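Local structure of transcriptional regulator (Rhodococcus sp., 2O0Y) at residues R124-Q129 / S138-G143; E112-Y117 / A221-G226; G154-L159 / G207-L212. The protein probably binds DNA as a transcription factor of the IclR family, with a helix-turn-helix domain and a GAF-like C-terminal domain. One frame throughout, in Å; residues are numbered along the deposited sequence.

All three contacts lie in the IclR C-terminal domain and reach one antiparallel sheet with the GAF-like order 146-147, 123-130, 113-120, 219-228, 205-213, 195-198. Contact 2 pairs its two middle strands. Contact 1 lays a loop against strand 123-130, and contact 3 sets a helix against strand 205-213. The centres of contacts 1 and 2 are about 8 Å apart. Those of contacts 2 and 3 are about 9 Å apart, and those of contacts 1 and 3 about 14 Å. Polar side chains bridge neighbouring strands: Gln129 NE2 lies 2.7 Å from Asn115 OD1, and Thr224 OG1 lies 2.7 Å from Ser209 OG. Contacts 1 and 3 also touch directly, where Arg124 CB packs 3.7 Å from Leu157 CD1.

Contact 1. Residues R124-Q129 / S138-G143; sequences RVVVAQ and SVIPLG
The carbonyl oxygen of Ile140 accepts two bonds at once, one from Gln129 NE2 at 2.8 Å and one from a water that also donates to Gln129 OE1. The hydrogen bond from NE2 uses a lone pair of the Ile140 carbonyl, with an angle of 154° at the hydrogen. Gln129 reaches the loop because CG stands anti to its backbone N (chi1 -176°) and the chain stays extended beyond; NE2 also bonds Asn115 OD1 on the adjoining strand. Leu142 packs beside this amide: its CD1 lies 3.4 Å from Gln129 OE1, while CD2 packs over the backbone at Ala128 CA. The two branches of Val126 divide their work, CG1 meeting Leu142 CG and CG2 meeting Ile140 CG2, both at 4.0 Å. Gly143 N donates to Val126 O at 2.8 Å, and Val125 CG1 presses tightly against Gly143 CA at 3.4 Å. A second water joins Val126 N to Pro141 O. Val127 and Ala128 form a classic beta bulge opposite Leu116. With one direct backbone bond, two water bridges and one side-chain amide bond to a carbonyl, segment 138-143 is held to strand 123-130 without regular beta pairing, and Gln129 ties it to strand 113-120.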
ATOM      1  N   ARG B 124      -5.420  14.148   5.561  1.00 30.37           N
ATOM      2  CA  ARG B 124      -5.683  14.523   4.182  1.00 30.74           C
ATOM      3  C   ARG B 124      -4.338  14.795   3.528  1.00 30.57           C
ATOM      4  O   ARG B 124      -3.395  15.272   4.192  1.00 30.26           O
ATOM      5  CB  ARG B 124      -6.565  15.760   4.095  1.00 32.17           C
ATOM      6  CG  ARG B 124      -5.876  17.066   4.521  1.00 33.12           C
ATOM      7  CD  ARG B 124      -6.754  18.320   4.199  1.00 36.14           C
ATOM      8  NE  ARG B 124      -6.685  19.104   5.400  1.00 48.36           N
ATOM      9  CZ  ARG B 124      -5.941  20.178   5.617  1.00 47.72           C
ATOM     10  NH1 ARG B 124      -5.230  20.757   4.666  1.00 47.64           N
ATOM     11  NH2 ARG B 124      -5.978  20.692   6.815  1.00 47.31           N
ATOM     12  N   VAL B 125      -4.254  14.455   2.244  1.00 28.62           N
ATOM     13  CA  VAL B 125      -3.019  14.504   1.476  1.00 27.94           C
ATOM     14  C   VAL B 125      -3.369  15.057   0.134  1.00 27.72           C
ATOM     15  O   VAL B 125      -4.310  14.591  -0.517  1.00 27.16           O
ATOM     16  CB  VAL B 125      -2.433  13.093   1.270  1.00 27.10           C
ATOM     17  CG1 VAL B 125      -1.021  13.171   0.655  1.00 28.02           C
ATOM     18  CG2 VAL B 125      -2.375  12.381   2.599  1.00 29.47           C
ATOM     19  N   VAL B 126      -2.613  16.057  -0.293  1.00 28.07           N
ATOM     20  CA  VAL B 126      -2.751  16.585  -1.660  1.00 26.59           C
ATOM     21  C   VAL B 126      -1.996  15.667  -2.574  1.00 27.01           C
ATOM     22  O   VAL B 126      -0.797  15.372  -2.372  1.00 26.18           O
ATOM     23  CB  VAL B 126      -2.222  18.055  -1.784  1.00 28.08           C
ATOM     24  CG1 VAL B 126      -2.287  18.529  -3.169  1.00 25.82           C
ATOM     25  CG2 VAL B 126      -3.050  18.982  -0.895  1.00 29.51           C
ATOM     26  N   VAL B 127      -2.714  15.121  -3.547  1.00 26.26           N
ATOM     27  CA  VAL B 127      -2.077  14.175  -4.459  1.00 25.39           C
ATOM     28  C   VAL B 127      -1.978  14.694  -5.888  1.00 25.67           C
ATOM     29  O   VAL B 127      -1.323  14.097  -6.747  1.00 25.69           O
ATOM     30  CB  VAL B 127      -2.798  12.820  -4.420  1.00 27.08           C
ATOM     31  CG1 VAL B 127      -2.582  12.145  -3.008  1.00 24.31           C
ATOM     32  CG2 VAL B 127      -4.288  12.955  -4.845  1.00 25.26           C
ATOM     33  N   ALA B 128      -2.682  15.787  -6.166  1.00 25.81           N
ATOM     34  CA  ALA B 128      -2.406  16.578  -7.360  1.00 26.14           C
ATOM     35  C   ALA B 128      -2.802  18.022  -7.124  1.00 25.82           C
ATOM     36  O   ALA B 128      -3.670  18.281  -6.290  1.00 24.95           O
ATOM     37  CB  ALA B 128      -3.193  16.008  -8.607  1.00 27.81           C
ATOM     38  N   GLN B 129      -2.147  18.962  -7.833  1.00 26.93           N
ATOM     39  CA  GLN B 129      -2.301  20.393  -7.518  1.00 27.95           C
ATOM     40  C   GLN B 129      -2.092  21.257  -8.746  1.00 28.88           C
ATOM     41  O   GLN B 129      -1.186  20.967  -9.531  1.00 29.30           O
ATOM     42  CB  GLN B 129      -1.224  20.755  -6.487  1.00 27.91           C
ATOM     43  CG  GLN B 129      -1.267  22.191  -5.941  1.00 29.69           C
ATOM     44  CD  GLN B 129      -0.260  22.391  -4.814  1.00 34.47           C
ATOM     45  OE1 GLN B 129       0.945  22.448  -5.068  1.00 31.76           O
ATOM     46  NE2 GLN B 129      -0.752  22.448  -3.544  1.00 28.49           N
ATOM     47  N   SER B 138      -2.476  29.658  -1.884  1.00 31.00           N
ATOM     48  CA  SER B 138      -2.222  28.416  -1.135  1.00 33.78           C
ATOM     49  C   SER B 138      -1.106  27.668  -1.821  1.00 33.30           C
ATOM     50  O   SER B 138      -1.106  27.489  -3.050  1.00 34.28           O
ATOM     51  CB  SER B 138      -3.434  27.445  -1.104  1.00 33.99           C
ATOM     52  OG  SER B 138      -2.937  26.091  -0.970  1.00 40.57           O
ATOM     53  N   VAL B 139      -0.133  27.235  -1.036  1.00 34.54           N
ATOM     54  CA  VAL B 139       1.005  26.503  -1.594  1.00 34.72           C
ATOM     55  C   VAL B 139       1.297  25.238  -0.759  1.00 36.27           C
ATOM     56  O   VAL B 139       2.476  24.854  -0.593  1.00 37.26           O
ATOM     57  CB  VAL B 139       2.251  27.423  -1.677  1.00 36.51           C
ATOM     58  CG1 VAL B 139       2.515  28.125  -0.344  1.00 34.68           C
ATOM     59  CG2 VAL B 139       3.456  26.650  -2.092  1.00 38.71           C
ATOM     60  N   ILE B 140       0.248  24.578  -0.274  1.00 34.40           N
ATOM     61  CA  ILE B 140       0.359  23.292   0.473  1.00 35.70           C
ATOM     62  C   ILE B 140       1.193  22.227  -0.255  1.00 34.79           C
ATOM     63  O   ILE B 140       0.907  21.915  -1.416  1.00 36.12           O
ATOM     64  CB  ILE B 140      -1.046  22.693   0.751  1.00 35.55           C
ATOM     65  CG1 ILE B 140      -1.819  23.563   1.710  1.00 38.60           C
ATOM     66  CG2 ILE B 140      -0.956  21.376   1.507  1.00 36.97           C
ATOM     67  CD1 ILE B 140      -1.790  22.934   3.117  1.00 42.35           C
ATOM     68  N   PRO B 141       2.204  21.642   0.416  1.00 34.89           N
ATOM     69  CA  PRO B 141       2.991  20.614  -0.254  1.00 34.15           C
ATOM     70  C   PRO B 141       2.264  19.310  -0.573  1.00 33.54           C
ATOM     71  O   PRO B 141       1.399  18.866   0.201  1.00 33.80           O
ATOM     72  CB  PRO B 141       4.131  20.339   0.729  1.00 34.00           C
ATOM     73  CG  PRO B 141       3.659  20.796   2.013  1.00 35.57           C
ATOM     74  CD  PRO B 141       2.714  21.926   1.771  1.00 34.56           C
ATOM     75  N   LEU B 142       2.625  18.712  -1.708  1.00 32.50           N
ATOM     76  CA  LEU B 142       2.062  17.439  -2.151  1.00 33.20           C
ATOM     77  C   LEU B 142       2.546  16.272  -1.306  1.00 32.86           C
ATOM     78  O   LEU B 142       3.716  16.238  -0.909  1.00 32.77           O
ATOM     79  CB  LEU B 142       2.376  17.174  -3.635  1.00 33.65           C
ATOM     80  CG  LEU B 142       1.431  17.972  -4.543  1.00 34.49           C
ATOM     81  CD1 LEU B 142       2.073  19.237  -4.995  1.00 42.53           C
ATOM     82  CD2 LEU B 142       1.036  17.135  -5.711  1.00 33.84           C
ATOM     83  N   GLY B 143       1.652  15.331  -1.002  1.00 31.92           N
ATOM     84  CA  GLY B 143       2.066  14.108  -0.319  1.00 32.45           C
ATOM     85  C   GLY B 143       2.452  14.271   1.141  1.00 32.39           C
ATOM     86  O   GLY B 143       3.008  13.346   1.745  1.00 34.52           O
TER
HETATM   87  O   HOH W   1      -0.494  17.303   1.225  1.00 26.06           O
HETATM   88  O   HOH W   2       3.025  22.737  -3.476  1.00 41.05           O

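Contact 2. Residues E112-Y117 / A221-G226; sequences ETVNLY and AALTLG
Glu112 meets Gly226 through a water that donates to Glu112 OE1 and Gly226 O and accepts from Thr113 N. Glu112 OE2 forms a salt bridge with Arg231 and bonds Tyr240 OH. The bond from Gly226 N to Thr113 O is weak at 3.4 Å. Val114 and Leu225 form a non-hydrogen-bonded pair, their side chains side by side, with Val114 CG2 3.6 Å from Leu225 CD2; Val114 CG1 touches Leu223 CD1 at 3.8 Å. Both leucines pack on helix 237-254. Asn115 forms a hydrogen-bonded pair with Thr224: Asn115 N donates to Thr224 O at 2.8 Å and 175°, and Thr224 N donates back to Asn115 O. This antiparallel ladder joins the first and last strands of the GAF-like sheet in chain order, which lie at its middle, directions 153° apart. Leu116, opposite Leu223, sends its CD2 to Ala221 CB at 3.8 Å. Two backbone bonds pair Tyr117 with Ala222, one from Ala222 N to Tyr117 O at 2.9 Å. With Tyr117 CG anti to the carbonyl carbon (chi1 -81°), Thr224 CB lies in the ring plane at the CD2-CE2 edge, and the two side chains cross at about a right angle. Tyr117 OH bonds Arg124; Thr224 OG1 has Ser209 as partner.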
ATOM      1  N   GLU B 112      -7.258  30.880  -7.927  1.00 27.65           N
ATOM      2  CA  GLU B 112      -6.845  30.154  -6.731  1.00 26.15           C
ATOM      3  C   GLU B 112      -6.163  28.824  -7.052  1.00 26.65           C
ATOM      4  O   GLU B 112      -6.404  28.247  -8.132  1.00 26.44           O
ATOM      5  CB  GLU B 112      -8.048  29.897  -5.815  1.00 26.67           C
ATOM      6  CG  GLU B 112      -8.853  31.122  -5.438  1.00 26.07           C
ATOM      7  CD  GLU B 112      -8.089  32.203  -4.731  1.00 28.76           C
ATOM      8  OE1 GLU B 112      -6.937  31.967  -4.337  1.00 28.47           O
ATOM      9  OE2 GLU B 112      -8.687  33.284  -4.497  1.00 24.77           O
ATOM     10  N   THR B 113      -5.311  28.374  -6.126  1.00 24.88           N
ATOM     11  CA  THR B 113      -4.675  27.068  -6.208  1.00 26.75           C
ATOM     12  C   THR B 113      -5.747  26.004  -6.059  1.00 27.27           C
ATOM     13  O   THR B 113      -6.597  26.126  -5.172  1.00 28.27           O
ATOM     14  CB  THR B 113      -3.620  26.905  -5.119  1.00 26.39           C
ATOM     15  OG1 THR B 113      -2.521  27.800  -5.430  1.00 25.74           O
ATOM     16  CG2 THR B 113      -3.086  25.400  -5.089  1.00 26.83           C
ATOM     17  N   VAL B 114      -5.708  24.989  -6.936  1.00 26.88           N
ATOM     18  CA  VAL B 114      -6.663  23.900  -6.934  1.00 25.33           C
ATOM     19  C   VAL B 114      -5.926  22.678  -6.424  1.00 26.47           C
ATOM     20  O   VAL B 114      -4.955  22.265  -7.036  1.00 27.02           O
ATOM     21  CB  VAL B 114      -7.181  23.628  -8.334  1.00 24.88           C
ATOM     22  CG1 VAL B 114      -8.089  22.427  -8.308  1.00 22.77           C
ATOM     23  CG2 VAL B 114      -7.952  24.869  -8.849  1.00 24.84           C
ATOM     24  N   ASN B 115      -6.408  22.080  -5.320  1.00 27.04           N
ATOM     25  CA  ASN B 115      -5.769  20.889  -4.696  1.00 29.00           C
ATOM     26  C   ASN B 115      -6.701  19.699  -4.831  1.00 29.50           C
ATOM     27  O   ASN B 115      -7.898  19.841  -4.570  1.00 29.49           O
ATOM     28  CB  ASN B 115      -5.587  21.159  -3.193  1.00 28.84           C
ATOM     29  CG  ASN B 115      -4.505  22.207  -2.925  1.00 33.70           C
ATOM     30  OD1 ASN B 115      -3.423  22.141  -3.502  1.00 36.89           O
ATOM     31  ND2 ASN B 115      -4.816  23.194  -2.113  1.00 36.91           N
ATOM     32  N   LEU B 116      -6.178  18.527  -5.183  1.00 29.17           N
ATOM     33  CA  LEU B 116      -7.009  17.328  -5.186  1.00 28.67           C
ATOM     34  C   LEU B 116      -6.543  16.554  -3.978  1.00 27.92           C
ATOM     35  O   LEU B 116      -5.385  16.118  -3.936  1.00 26.75           O
ATOM     36  CB  LEU B 116      -6.813  16.468  -6.444  1.00 29.00           C
ATOM     37  CG  LEU B 116      -7.835  15.330  -6.686  1.00 29.95           C
ATOM     38  CD1 LEU B 116      -7.859  14.983  -8.151  1.00 36.07           C
ATOM     39  CD2 LEU B 116      -7.385  14.060  -6.005  1.00 31.82           C
ATOM     40  N   TYR B 117      -7.423  16.376  -2.996  1.00 27.15           N
ATOM     41  CA  TYR B 117      -7.020  15.695  -1.762  1.00 27.93           C
ATOM     42  C   TYR B 117      -7.647  14.343  -1.659  1.00 27.88           C
ATOM     43  O   TYR B 117      -8.767  14.179  -2.119  1.00 26.87           O
ATOM     44  CB  TYR B 117      -7.625  16.447  -0.602  1.00 28.41           C
ATOM     45  CG  TYR B 117      -6.960  17.672  -0.103  1.00 28.26           C
ATOM     46  CD1 TYR B 117      -5.946  17.569   0.849  1.00 29.97           C
ATOM     47  CD2 TYR B 117      -7.389  18.960  -0.505  1.00 28.22           C
ATOM     48  CE1 TYR B 117      -5.346  18.716   1.372  1.00 32.36           C
ATOM     49  CE2 TYR B 117      -6.811  20.103   0.038  1.00 28.83           C
ATOM     50  CZ  TYR B 117      -5.804  19.961   0.990  1.00 33.57           C
ATOM     51  OH  TYR B 117      -5.194  21.041   1.575  1.00 35.74           O
ATOM     52  N   ALA B 221     -12.382  11.615  -3.164  1.00 25.28           N
ATOM     53  CA  ALA B 221     -11.414  12.718  -3.124  1.00 25.64           C
ATOM     54  C   ALA B 221     -12.194  13.993  -2.946  1.00 26.46           C
ATOM     55  O   ALA B 221     -13.420  13.981  -3.012  1.00 25.41           O
ATOM     56  CB  ALA B 221     -10.585  12.771  -4.430  1.00 26.39           C
ATOM     57  N   ALA B 222     -11.490  15.097  -2.704  1.00 26.77           N
ATOM     58  CA  ALA B 222     -12.152  16.388  -2.494  1.00 27.10           C
ATOM     59  C   ALA B 222     -11.460  17.406  -3.390  1.00 27.58           C
ATOM     60  O   ALA B 222     -10.249  17.631  -3.271  1.00 29.68           O
ATOM     61  CB  ALA B 222     -12.035  16.771  -1.059  1.00 25.68           C
ATOM     62  N   LEU B 223     -12.185  17.962  -4.349  1.00 27.19           N
ATOM     63  CA  LEU B 223     -11.620  18.966  -5.215  1.00 26.52           C
ATOM     64  C   LEU B 223     -11.691  20.310  -4.472  1.00 27.37           C
ATOM     65  O   LEU B 223     -12.790  20.798  -4.159  1.00 27.16           O
ATOM     66  CB  LEU B 223     -12.419  19.053  -6.505  1.00 26.34           C
ATOM     67  CG  LEU B 223     -11.917  20.068  -7.545  1.00 28.55           C
ATOM     68  CD1 LEU B 223     -10.571  19.558  -8.165  1.00 25.19           C
ATOM     69  CD2 LEU B 223     -12.911  20.244  -8.668  1.00 25.56           C
ATOM     70  N   THR B 224     -10.541  20.941  -4.226  1.00 27.55           N
ATOM     71  CA  THR B 224     -10.515  22.016  -3.273  1.00 27.66           C
ATOM     72  C   THR B 224      -9.804  23.300  -3.768  1.00 29.19           C
ATOM     73  O   THR B 224      -8.687  23.223  -4.249  1.00 28.15           O
ATOM     74  CB  THR B 224      -9.842  21.512  -1.996  1.00 27.60           C
ATOM     75  OG1 THR B 224     -10.542  20.325  -1.556  1.00 28.08           O
ATOM     76  CG2 THR B 224      -9.911  22.553  -0.870  1.00 26.32           C
ATOM     77  N   LEU B 225     -10.427  24.473  -3.542  1.00 29.94           N
ATOM     78  CA  LEU B 225      -9.748  25.785  -3.710  1.00 29.86           C
ATOM     79  C   LEU B 225      -9.286  26.259  -2.348  1.00 30.28           C
ATOM     80  O   LEU B 225     -10.034  26.161  -1.407  1.00 30.52           O
ATOM     81  CB  LEU B 225     -10.745  26.823  -4.229  1.00 30.45           C
ATOM     82  CG  LEU B 225     -11.486  26.612  -5.539  1.00 30.13           C
ATOM     83  CD1 LEU B 225     -12.264  27.880  -5.824  1.00 28.24           C
ATOM     84  CD2 LEU B 225     -10.504  26.331  -6.691  1.00 29.79           C
ATOM     85  N   GLY B 226      -8.051  26.735  -2.208  1.00 30.41           N
ATOM     86  CA  GLY B 226      -7.643  27.382  -0.954  1.00 30.29           C
ATOM     87  C   GLY B 226      -6.911  28.629  -1.321  1.00 30.04           C
ATOM     88  O   GLY B 226      -6.179  28.653  -2.325  1.00 31.41           O
TER
HETATM   89  O   HOH W   3      -4.735  30.264  -3.794  1.00 21.60           O

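Contact 3. Residues G154-L159 / G207-L212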
ATOM      1  N   GLY B 154     -11.064  18.447   4.560  1.00 27.47           N
ATOM      2  CA  GLY B 154     -11.196  17.422   5.599  1.00 25.84           C
ATOM      3  C   GLY B 154     -12.648  17.000   5.828  1.00 27.50           C
ATOM      4  O   GLY B 154     -12.956  15.815   5.943  1.00 26.87           O
ATOM      5  N   LYS B 155     -13.557  17.972   5.947  1.00 27.30           N
ATOM      6  CA  LYS B 155     -14.973  17.660   6.135  1.00 27.96           C
ATOM      7  C   LYS B 155     -15.641  17.013   4.906  1.00 27.20           C
ATOM      8  O   LYS B 155     -16.607  16.283   5.041  1.00 28.18           O
ATOM      9  CB  LYS B 155     -15.737  18.909   6.588  1.00 26.92           C
ATOM     10  CG  LYS B 155     -15.461  19.236   8.070  1.00 30.13           C
ATOM     11  CD  LYS B 155     -16.070  20.599   8.503  1.00 31.42           C
ATOM     12  CE  LYS B 155     -15.032  21.737   8.524  1.00 32.52           C
ATOM     13  NZ  LYS B 155     -14.060  21.673   9.707  1.00 29.44           N
ATOM     14  N   ILE B 156     -15.132  17.286   3.708  1.00 27.14           N
ATOM     15  CA  ILE B 156     -15.630  16.596   2.507  1.00 25.83           C
ATOM     16  C   ILE B 156     -15.153  15.138   2.555  1.00 27.08           C
ATOM     17  O   ILE B 156     -15.948  14.238   2.391  1.00 26.57           O
ATOM     18  CB  ILE B 156     -15.196  17.290   1.191  1.00 26.75           C
ATOM     19  CG1 ILE B 156     -15.919  18.657   1.025  1.00 23.48           C
ATOM     20  CG2 ILE B 156     -15.423  16.361  -0.036  1.00 25.95           C
ATOM     21  CD1 ILE B 156     -17.421  18.531   0.743  1.00 24.21           C
ATOM     22  N   LEU B 157     -13.870  14.896   2.848  1.00 27.24           N
ATOM     23  CA  LEU B 157     -13.374  13.511   2.924  1.00 26.81           C
ATOM     24  C   LEU B 157     -14.102  12.715   3.983  1.00 27.25           C
ATOM     25  O   LEU B 157     -14.273  11.512   3.820  1.00 27.74           O
ATOM     26  CB  LEU B 157     -11.870  13.477   3.189  1.00 27.33           C
ATOM     27  CG  LEU B 157     -11.075  14.087   2.028  1.00 26.24           C
ATOM     28  CD1 LEU B 157      -9.639  14.370   2.482  1.00 24.54           C
ATOM     29  CD2 LEU B 157     -11.108  13.107   0.825  1.00 24.29           C
ATOM     30  N   LEU B 158     -14.532  13.363   5.070  1.00 26.32           N
ATOM     31  CA  LEU B 158     -15.172  12.613   6.165  1.00 26.33           C
ATOM     32  C   LEU B 158     -16.591  12.223   5.803  1.00 27.64           C
ATOM     33  O   LEU B 158     -17.240  11.529   6.571  1.00 28.74           O
ATOM     34  CB  LEU B 158     -15.185  13.409   7.477  1.00 25.93           C
ATOM     35  CG  LEU B 158     -13.821  13.499   8.156  1.00 26.34           C
ATOM     36  CD1 LEU B 158     -13.808  14.594   9.255  1.00 25.25           C
ATOM     37  CD2 LEU B 158     -13.400  12.103   8.702  1.00 28.78           C
ATOM     38  N   LEU B 159     -17.077  12.673   4.638  1.00 28.82           N
ATOM     39  CA  LEU B 159     -18.394  12.248   4.116  1.00 29.32           C
ATOM     40  C   LEU B 159     -18.385  10.761   3.886  1.00 29.67           C
ATOM     41  O   LEU B 159     -19.414  10.098   4.082  1.00 30.41           O
ATOM     42  CB  LEU B 159     -18.734  12.927   2.785  1.00 27.83           C
ATOM     43  CG  LEU B 159     -19.108  14.408   2.753  1.00 28.36           C
ATOM     44  CD1 LEU B 159     -19.289  14.893   1.304  1.00 27.71           C
ATOM     45  CD2 LEU B 159     -20.368  14.679   3.535  1.00 27.61           C
ATOM     46  N   GLY B 207     -11.241  28.074   2.261  1.00 27.14           N
ATOM     47  CA  GLY B 207     -11.215  26.907   1.387  1.00 25.75           C
ATOM     48  C   GLY B 207     -12.615  26.604   0.923  1.00 25.30           C
ATOM     49  O   GLY B 207     -13.584  26.789   1.675  1.00 26.02           O
ATOM     50  N   LEU B 208     -12.749  26.193  -0.332  1.00 25.26           N
ATOM     51  CA  LEU B 208     -14.032  25.664  -0.815  1.00 25.98           C
ATOM     52  C   LEU B 208     -13.701  24.262  -1.331  1.00 26.43           C
ATOM     53  O   LEU B 208     -12.787  24.125  -2.140  1.00 25.61           O
ATOM     54  CB  LEU B 208     -14.514  26.517  -1.985  1.00 26.69           C
ATOM     55  CG  LEU B 208     -15.646  26.027  -2.898  1.00 27.63           C
ATOM     56  CD1 LEU B 208     -16.994  25.893  -2.142  1.00 29.00           C
ATOM     57  CD2 LEU B 208     -15.767  27.032  -4.021  1.00 27.43           C
ATOM     58  N   SER B 209     -14.455  23.243  -0.918  1.00 25.65           N
ATOM     59  CA  SER B 209     -14.209  21.859  -1.353  1.00 25.16           C
ATOM     60  C   SER B 209     -15.469  21.186  -1.879  1.00 25.53           C
ATOM     61  O   SER B 209     -16.541  21.334  -1.303  1.00 26.48           O
ATOM     62  CB  SER B 209     -13.674  21.012  -0.192  1.00 24.90           C
ATOM     63  OG  SER B 209     -13.040  19.805  -0.667  1.00 26.25           O
ATOM     64  N   PHE B 210     -15.363  20.468  -3.000  1.00 26.76           N
ATOM     65  CA  PHE B 210     -16.487  19.672  -3.525  1.00 25.51           C
ATOM     66  C   PHE B 210     -16.053  18.198  -3.494  1.00 25.92           C
ATOM     67  O   PHE B 210     -14.877  17.909  -3.718  1.00 24.88           O
ATOM     68  CB  PHE B 210     -16.807  20.064  -4.992  1.00 26.52           C
ATOM     69  CG  PHE B 210     -17.788  21.204  -5.106  1.00 26.50           C
ATOM     70  CD1 PHE B 210     -17.378  22.510  -4.893  1.00 27.20           C
ATOM     71  CD2 PHE B 210     -19.127  20.965  -5.392  1.00 28.17           C
ATOM     72  CE1 PHE B 210     -18.288  23.591  -4.973  1.00 27.80           C
ATOM     73  CE2 PHE B 210     -20.027  22.038  -5.477  1.00 27.16           C
ATOM     74  CZ  PHE B 210     -19.600  23.332  -5.269  1.00 27.24           C
ATOM     75  N   PRO B 211     -17.018  17.261  -3.299  1.00 26.57           N
ATOM     76  CA  PRO B 211     -16.656  15.867  -3.364  1.00 27.26           C
ATOM     77  C   PRO B 211     -16.392  15.438  -4.804  1.00 27.82           C
ATOM     78  O   PRO B 211     -17.092  15.864  -5.732  1.00 27.95           O
ATOM     79  CB  PRO B 211     -17.918  15.136  -2.843  1.00 27.04           C
ATOM     80  CG  PRO B 211     -19.044  16.073  -3.018  1.00 27.14           C
ATOM     81  CD  PRO B 211     -18.452  17.468  -3.016  1.00 25.45           C
ATOM     82  N   LEU B 212     -15.407  14.561  -4.964  1.00 27.36           N
ATOM     83  CA  LEU B 212     -15.269  13.795  -6.204  1.00 26.48           C
ATOM     84  C   LEU B 212     -15.648  12.360  -5.853  1.00 26.54           C
ATOM     85  O   LEU B 212     -15.228  11.864  -4.810  1.00 26.34           O
ATOM     86  CB  LEU B 212     -13.802  13.837  -6.665  1.00 26.52           C
ATOM     87  CG  LEU B 212     -13.346  15.282  -6.940  1.00 25.97           C
ATOM     88  CD1 LEU B 212     -11.819  15.209  -7.251  1.00 25.28           C
ATOM     89  CD2 LEU B 212     -14.132  15.826  -8.130  1.00 23.81           C
TER
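Helix 152-157 and the residues after it pass strand 205-213, the backbones coming nearest at Ile156 and Pro211, with CA atoms 6.0 Å apart. No hydrogen bond crosses; within 154-159 the backbone bonds are local, Leu158 N to Gly154 O and Leu159 N to Ile156 O. Ile156 carries the contact, its CB directed at the strand: CG1 and CD1 lie on Ser209, CD1 also reaching Pro211, and CG2 lies on Pro211. Ile156 CG1, set anti to the carbonyl carbon by a chi1 of -69°, presses on Ser209 CB at 3.5 Å, tighter than usual for two carbons. From there Ile156 CD1 reaches Ser209 O at 3.6 Å and Pro211 CD at 4.0 Å. Ile156 CG2 sits 3.6 Å from Pro211 CA, and the Ile156 and Pro211 side chains cross at about a right angle. Leu159 CD1 adds a looser touch on Pro211 CB at 4.4 Å. An alanine in place of Ile156 would probably open a gap over Pro211 and beside Ser209, leaving CB near Ser209 OG and the loose touch of Leu159 on Pro211. Ser209 OG is engaged by Thr224, so apolar branches border a polar link between strands, and van der Waals packing alone joins these two segments.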